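Local structure of malonate decarboxylase subunit alpha (Acinetobacter baumannii ATCC 17978, 6MPR) at the interface of chains A and B. The protein forms the alpha subunit of malonate decarboxylase, probably serving as the acyl-carrier-protein transferase that loads malonate onto the carrier before decarboxylation. Numbering follows the deposited sequence. Chains: chain A/B, Malonate decarboxylase subunit alpha.

Contact 1 and contact 2 lie on the same two-fold interface, the centres of their C-alpha atoms about 33 Å apart, and share no residue or secondary-structure element. In contact 1, chain B offers the end of helix 350-359 and the loop 400-403 to helices 143-149 and 391-394 of chain A. In contact 2, the start of helix 22-34 of chain B meets the chain A loop that follows helix 328-332. Each has a symmetry twin, so the two chains are clasped at four places or more; such separated anchoring may help to fix their relative orientation, although the coordinates alone do not prove a dimer in the cell.

Contact 1: the interface of chains A and B. Residues chain A 140, 142, 144-145, 358, 388, 392-393, 396, 466; chain B 359, 400-403.
At the apolar centre of this two-fold interface patch, the B:Tyr359 ring lies against the stem of A:Glu145, whose CB reaches ring atom CD1 at 3.5 Å. The two side chains cross at about a right angle, and CD1 of A:Ile144 touches CE2 at the opposite rim of the same ring face. A second apolar zone forms where the aliphatic part of B:Arg402, bent at chi2 (-69°), runs past A:Phe388: CB sits 3.4 Å from CE2, with ring and guanidinium nearly perpendicular. That bend brings one guanidinium face over CB of A:Pro392. Beside it, the backbone N of B:Gly400 stands 3.3 Å above the centre of the A:His396 ring, which is itself held by a hydrogen bond from ND1 to the A:Pro392 carbonyl.

Farther out, the B:Tyr359 hydroxyl OH donates to OD1 of A:Asn393 (2.8 Å), in the amide plane and on a lone pair. NH2 of B:Arg402 bonds the A:Met466 O at 2.8 Å, approaching from above the carbonyl plane. The rim centres on the carboxylate of A:Glu145, extended with CG anti to the backbone N (chi1 177°). Its OE2 accepts A:Thr142 N through the anti lone pair, fixing the rotation, while OE1 gathers three donors from chain B. B:His403 N takes the syn lone pair, B:Arg402 N comes from above the plane, and B:His403 ND1, in its ring plane, meets the anti lone pair of OE1 at 2.5 Å.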
# COMPACT_ATOMS: atom_id res chain seq x y z
N ILE A 140 -15.68 -7.55 4.09
CA ILE A 140 -14.79 -8.19 3.13
C ILE A 140 -13.83 -7.15 2.59
O ILE A 140 -14.25 -6.06 2.20
CB ILE A 140 -15.58 -8.84 1.98
CG1 ILE A 140 -16.81 -9.58 2.53
CG2 ILE A 140 -14.67 -9.78 1.21
CD1 ILE A 140 -17.73 -10.07 1.44
N THR A 142 -9.85 -6.12 0.51
CA THR A 142 -8.73 -6.60 -0.29
C THR A 142 -7.53 -6.80 0.65
O THR A 142 -7.51 -6.27 1.76
CB THR A 142 -8.42 -5.64 -1.46
OG1 THR A 142 -7.44 -6.22 -2.35
CG2 THR A 142 -7.94 -4.27 -0.99
N ILE A 144 -4.23 -6.05 1.22
CA ILE A 144 -3.43 -5.07 1.96
C ILE A 144 -4.30 -4.06 2.69
O ILE A 144 -3.82 -3.42 3.63
CB ILE A 144 -2.42 -4.33 1.06
CG1 ILE A 144 -3.12 -3.54 -0.04
CG2 ILE A 144 -1.40 -5.33 0.51
CD1 ILE A 144 -2.17 -2.67 -0.83
N GLU A 145 -5.58 -3.92 2.31
CA GLU A 145 -6.52 -3.18 3.15
C GLU A 145 -6.71 -3.86 4.50
O GLU A 145 -6.70 -3.21 5.56
CB GLU A 145 -7.86 -3.05 2.41
CG GLU A 145 -8.99 -2.37 3.17
CD GLU A 145 -10.33 -2.52 2.44
OE1 GLU A 145 -11.30 -1.83 2.81
OE2 GLU A 145 -10.41 -3.37 1.51
N GLN A 358 -0.48 -1.99 -7.03
CA GLN A 358 -1.30 -0.79 -7.06
C GLN A 358 -0.54 0.40 -7.66
O GLN A 358 -1.04 1.07 -8.57
CB GLN A 358 -1.76 -0.42 -5.64
CG GLN A 358 -2.40 0.97 -5.65
CD GLN A 358 -2.73 1.52 -4.27
OE1 GLN A 358 -3.10 2.68 -4.15
NE2 GLN A 358 -2.61 0.69 -3.24
N PHE A 388 -12.82 -11.12 -2.15
CA PHE A 388 -12.15 -10.24 -3.11
C PHE A 388 -10.69 -10.65 -3.39
O PHE A 388 -10.15 -10.42 -4.48
CB PHE A 388 -12.11 -8.81 -2.55
CG PHE A 388 -13.46 -8.12 -2.42
CD1 PHE A 388 -14.38 -8.15 -3.45
CD2 PHE A 388 -13.76 -7.39 -1.28
CE1 PHE A 388 -15.61 -7.49 -3.34
CE2 PHE A 388 -14.99 -6.75 -1.15
CZ PHE A 388 -15.91 -6.78 -2.19
N PRO A 392 -9.58 -6.09 -5.82
CA PRO A 392 -9.90 -4.66 -5.73
C PRO A 392 -8.67 -3.77 -5.69
O PRO A 392 -8.69 -2.67 -6.25
CB PRO A 392 -10.70 -4.57 -4.42
CG PRO A 392 -11.28 -5.93 -4.27
CD PRO A 392 -10.21 -6.85 -4.74
N ASN A 393 -7.60 -4.21 -5.03
CA ASN A 393 -6.38 -3.41 -4.97
C ASN A 393 -5.69 -3.35 -6.33
O ASN A 393 -5.12 -2.32 -6.70
CB ASN A 393 -5.44 -3.97 -3.91
CG ASN A 393 -4.12 -3.22 -3.86
OD1 ASN A 393 -4.08 -2.05 -3.50
ND2 ASN A 393 -3.03 -3.90 -4.25
N HIS A 396 -8.14 -1.03 -9.62
CA HIS A 396 -8.66 0.32 -9.50
C HIS A 396 -7.60 1.30 -9.98
O HIS A 396 -6.41 0.99 -10.06
CB HIS A 396 -9.08 0.64 -8.05
CG HIS A 396 -7.93 0.87 -7.13
ND1 HIS A 396 -7.32 -0.15 -6.43
CD2 HIS A 396 -7.28 2.01 -6.78
CE1 HIS A 396 -6.32 0.35 -5.71
NE2 HIS A 396 -6.28 1.65 -5.89
N MET A 466 -16.22 -6.55 -6.96
CA MET A 466 -14.79 -6.76 -7.09
C MET A 466 -14.12 -5.56 -7.76
O MET A 466 -13.14 -5.01 -7.24
CB MET A 466 -14.54 -8.05 -7.87
CG MET A 466 -13.10 -8.46 -7.92
SD MET A 466 -12.92 -10.11 -8.66
CE MET A 466 -13.44 -9.75 -10.34
N TYR B 359 -5.76 3.08 3.55
CA TYR B 359 -6.81 2.08 3.50
C TYR B 359 -7.61 1.93 4.78
O TYR B 359 -8.70 1.36 4.73
CB TYR B 359 -6.21 0.70 3.20
CG TYR B 359 -6.20 0.31 1.74
CD1 TYR B 359 -7.39 0.11 1.05
CD2 TYR B 359 -5.01 0.13 1.06
CE1 TYR B 359 -7.39 -0.25 -0.28
CE2 TYR B 359 -5.00 -0.26 -0.29
CZ TYR B 359 -6.20 -0.44 -0.95
OH TYR B 359 -6.23 -0.81 -2.26
N GLY B 400 -9.55 1.09 -4.23
CA GLY B 400 -9.51 -0.33 -3.91
C GLY B 400 -10.16 -0.68 -2.59
O GLY B 400 -10.33 -1.86 -2.28
N ARG B 401 -10.54 0.32 -1.80
CA ARG B 401 -11.12 0.05 -0.49
C ARG B 401 -12.54 -0.49 -0.61
O ARG B 401 -13.37 0.03 -1.36
CB ARG B 401 -11.10 1.31 0.37
CG ARG B 401 -12.01 1.17 1.61
CD ARG B 401 -11.83 2.32 2.61
NE ARG B 401 -12.83 2.21 3.67
CZ ARG B 401 -12.80 2.87 4.82
NH1 ARG B 401 -11.81 3.72 5.10
NH2 ARG B 401 -13.79 2.67 5.69
N ARG B 402 -12.84 -1.52 0.19
CA ARG B 402 -14.18 -2.09 0.20
C ARG B 402 -14.84 -2.14 1.57
O ARG B 402 -16.07 -2.29 1.63
CB ARG B 402 -14.16 -3.52 -0.37
CG ARG B 402 -13.63 -3.63 -1.82
CD ARG B 402 -14.60 -3.01 -2.81
NE ARG B 402 -14.16 -3.15 -4.20
CZ ARG B 402 -13.49 -2.21 -4.87
NH1 ARG B 402 -13.20 -1.06 -4.28
NH2 ARG B 402 -13.14 -2.41 -6.13
N HIS B 403 -14.09 -2.03 2.68
CA HIS B 403 -14.69 -2.15 4.00
C HIS B 403 -15.36 -0.84 4.40
O HIS B 403 -14.87 0.25 4.10
CB HIS B 403 -13.66 -2.59 5.05
CG HIS B 403 -12.86 -1.48 5.67
ND1 HIS B 403 -11.77 -0.92 5.04
CD2 HIS B 403 -12.94 -0.88 6.88
CE1 HIS B 403 -11.23 -0.00 5.83
NE2 HIS B 403 -11.93 0.04 6.95

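Contact 2: the interface of chains A and B. Residues chain A 333-338; chain B 19-24.
Helix capping across the chains is the main polar theme: the carboxylate of A:Asp336 grips the first turn of helix 22-34 of chain B. OD2 accepts B:Lys22 N at 2.8 Å and OD1 accepts B:Arg23 N at 2.9 Å, both through syn lone pairs, the latter nearly straight (173° at H). With CG anti to the carbonyl carbon (chi1 -80°), the group faces the helix start, whose dipole would probably favour its negative charge. The backbone joins in, as A:Asp336 N donates to the B:Trp20 O at 3.0 Å, in the carbonyl plane. That same oxygen stands 3.1 Å from OD2 of A:Asp336, a clash between two acceptors with no bond joining them.

A CH-pi contact supplies the flat part. CD of A:Arg334, the methylene next to NE, rests over the B:Trp20 indole face, 3.5 Å from the five-membered centroid, and the guanidinium beyond it lies parallel to the indole, the planes 3° apart. A hydrogen bond from A:Arg334 NH1 to the A:Ala333 O steadies this pose, and CG2 of A:Val337 packs alongside the indole at CZ3.

Arginine and water bonding completes the patch. B:Arg23, bent at chi3, lays its guanidinium face over the A:Asp336 O and donates from NH2 to the A:Pro335 O at 2.8 Å. Water 1 links its NH1 and NH2 to the A:Val337 O. Water 3 bridges B:Arg24 N to the A:Asp336 carboxylate, its O lying 2.8 Å from A:Asp336 OD1.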
# COMPACT_ATOMS: atom_id res chain seq x y z
N ALA A 333 17.36 -20.97 -9.67
CA ALA A 333 18.28 -20.99 -10.80
C ALA A 333 18.11 -19.79 -11.72
O ALA A 333 18.83 -19.70 -12.73
CB ALA A 333 18.12 -22.30 -11.59
N ARG A 334 17.20 -18.86 -11.39
CA ARG A 334 16.96 -17.66 -12.20
C ARG A 334 17.04 -16.38 -11.35
O ARG A 334 16.13 -15.54 -11.38
CB ARG A 334 15.62 -17.77 -12.90
CG ARG A 334 15.49 -18.97 -13.84
CD ARG A 334 16.29 -18.73 -15.12
NE ARG A 334 16.20 -19.84 -16.07
CZ ARG A 334 16.94 -20.94 -16.01
NH1 ARG A 334 17.83 -21.10 -15.02
NH2 ARG A 334 16.82 -21.88 -16.94
N PRO A 335 18.11 -16.20 -10.57
CA PRO A 335 18.14 -15.07 -9.63
C PRO A 335 18.27 -13.72 -10.32
O PRO A 335 17.99 -12.70 -9.67
CB PRO A 335 19.35 -15.37 -8.75
CG PRO A 335 20.26 -16.13 -9.64
CD PRO A 335 19.36 -16.99 -10.50
N ASP A 336 18.67 -13.66 -11.59
CA ASP A 336 18.65 -12.37 -12.28
C ASP A 336 17.23 -11.82 -12.44
O ASP A 336 17.05 -10.60 -12.55
CB ASP A 336 19.34 -12.46 -13.64
CG ASP A 336 20.85 -12.41 -13.53
OD1 ASP A 336 21.33 -12.00 -12.45
OD2 ASP A 336 21.56 -12.79 -14.49
N VAL A 337 16.23 -12.69 -12.45
CA VAL A 337 14.85 -12.32 -12.71
C VAL A 337 14.06 -12.16 -11.42
O VAL A 337 13.33 -11.19 -11.26
CB VAL A 337 14.19 -13.36 -13.64
CG1 VAL A 337 12.71 -13.05 -13.82
CG2 VAL A 337 14.92 -13.34 -14.98
N PHE A 338 14.20 -13.11 -10.49
CA PHE A 338 13.41 -13.17 -9.26
C PHE A 338 14.15 -12.52 -8.10
O PHE A 338 15.35 -12.23 -8.18
CB PHE A 338 13.06 -14.63 -8.92
CG PHE A 338 12.15 -15.30 -9.94
CD1 PHE A 338 10.78 -15.12 -9.88
CD2 PHE A 338 12.69 -16.07 -10.96
CE1 PHE A 338 9.94 -15.70 -10.81
CE2 PHE A 338 11.84 -16.66 -11.92
CZ PHE A 338 10.47 -16.47 -11.84
N LEU B 19 24.60 -17.50 -16.98
CA LEU B 19 23.91 -16.46 -17.72
C LEU B 19 22.64 -16.00 -17.01
O LEU B 19 21.94 -15.10 -17.48
CB LEU B 19 23.59 -16.93 -19.15
CG LEU B 19 22.51 -17.98 -19.45
CD1 LEU B 19 22.27 -18.06 -20.95
CD2 LEU B 19 22.87 -19.35 -18.89
N TRP B 20 22.33 -16.60 -15.85
CA TRP B 20 21.21 -16.15 -15.03
C TRP B 20 21.65 -15.66 -13.66
O TRP B 20 20.81 -15.34 -12.83
CB TRP B 20 20.16 -17.25 -14.88
CG TRP B 20 19.53 -17.68 -16.17
CD1 TRP B 20 19.79 -18.82 -16.87
CD2 TRP B 20 18.52 -16.97 -16.91
NE1 TRP B 20 19.01 -18.87 -18.01
CE2 TRP B 20 18.22 -17.75 -18.06
CE3 TRP B 20 17.85 -15.76 -16.72
CZ2 TRP B 20 17.28 -17.35 -19.00
CZ3 TRP B 20 16.90 -15.37 -17.66
CH2 TRP B 20 16.63 -16.16 -18.79
N THR B 21 22.96 -15.59 -13.42
CA THR B 21 23.55 -15.18 -12.15
C THR B 21 24.42 -13.94 -12.32
O THR B 21 25.41 -13.76 -11.59
CB THR B 21 24.38 -16.33 -11.58
OG1 THR B 21 25.38 -16.68 -12.54
CG2 THR B 21 23.49 -17.53 -11.33
N LYS B 22 24.08 -13.09 -13.29
CA LYS B 22 24.91 -11.91 -13.56
C LYS B 22 24.93 -10.94 -12.38
O LYS B 22 25.99 -10.41 -12.03
CB LYS B 22 24.40 -11.20 -14.81
CG LYS B 22 24.61 -11.98 -16.11
CD LYS B 22 24.22 -11.14 -17.31
CE LYS B 22 24.42 -11.88 -18.61
NZ LYS B 22 23.30 -12.83 -18.87
N ARG B 23 23.78 -10.69 -11.76
CA ARG B 23 23.76 -9.77 -10.62
C ARG B 23 24.59 -10.34 -9.48
O ARG B 23 25.42 -9.65 -8.88
CB ARG B 23 22.33 -9.51 -10.16
CG ARG B 23 21.48 -8.80 -11.21
CD ARG B 23 20.19 -8.23 -10.63
NE ARG B 23 19.31 -9.26 -10.05
CZ ARG B 23 18.02 -9.07 -9.81
NH1 ARG B 23 17.45 -7.91 -10.13
NH2 ARG B 23 17.28 -10.04 -9.27
N ARG B 24 24.37 -11.62 -9.16
CA ARG B 24 25.11 -12.29 -8.10
C ARG B 24 26.61 -12.18 -8.34
O ARG B 24 27.37 -11.81 -7.44
CB ARG B 24 24.70 -13.76 -8.02
CG ARG B 24 25.58 -14.60 -7.06
CD ARG B 24 25.07 -16.04 -6.99
NE ARG B 24 23.71 -16.06 -6.45
CZ ARG B 24 22.84 -17.04 -6.64
NH1 ARG B 24 23.16 -18.09 -7.38
NH2 ARG B 24 21.62 -16.94 -6.10
O HOH W 1 14.61 -8.89 -9.51
O HOH W 2 20.19 -11.65 -8.27
O HOH W 3 21.85 -13.10 -9.97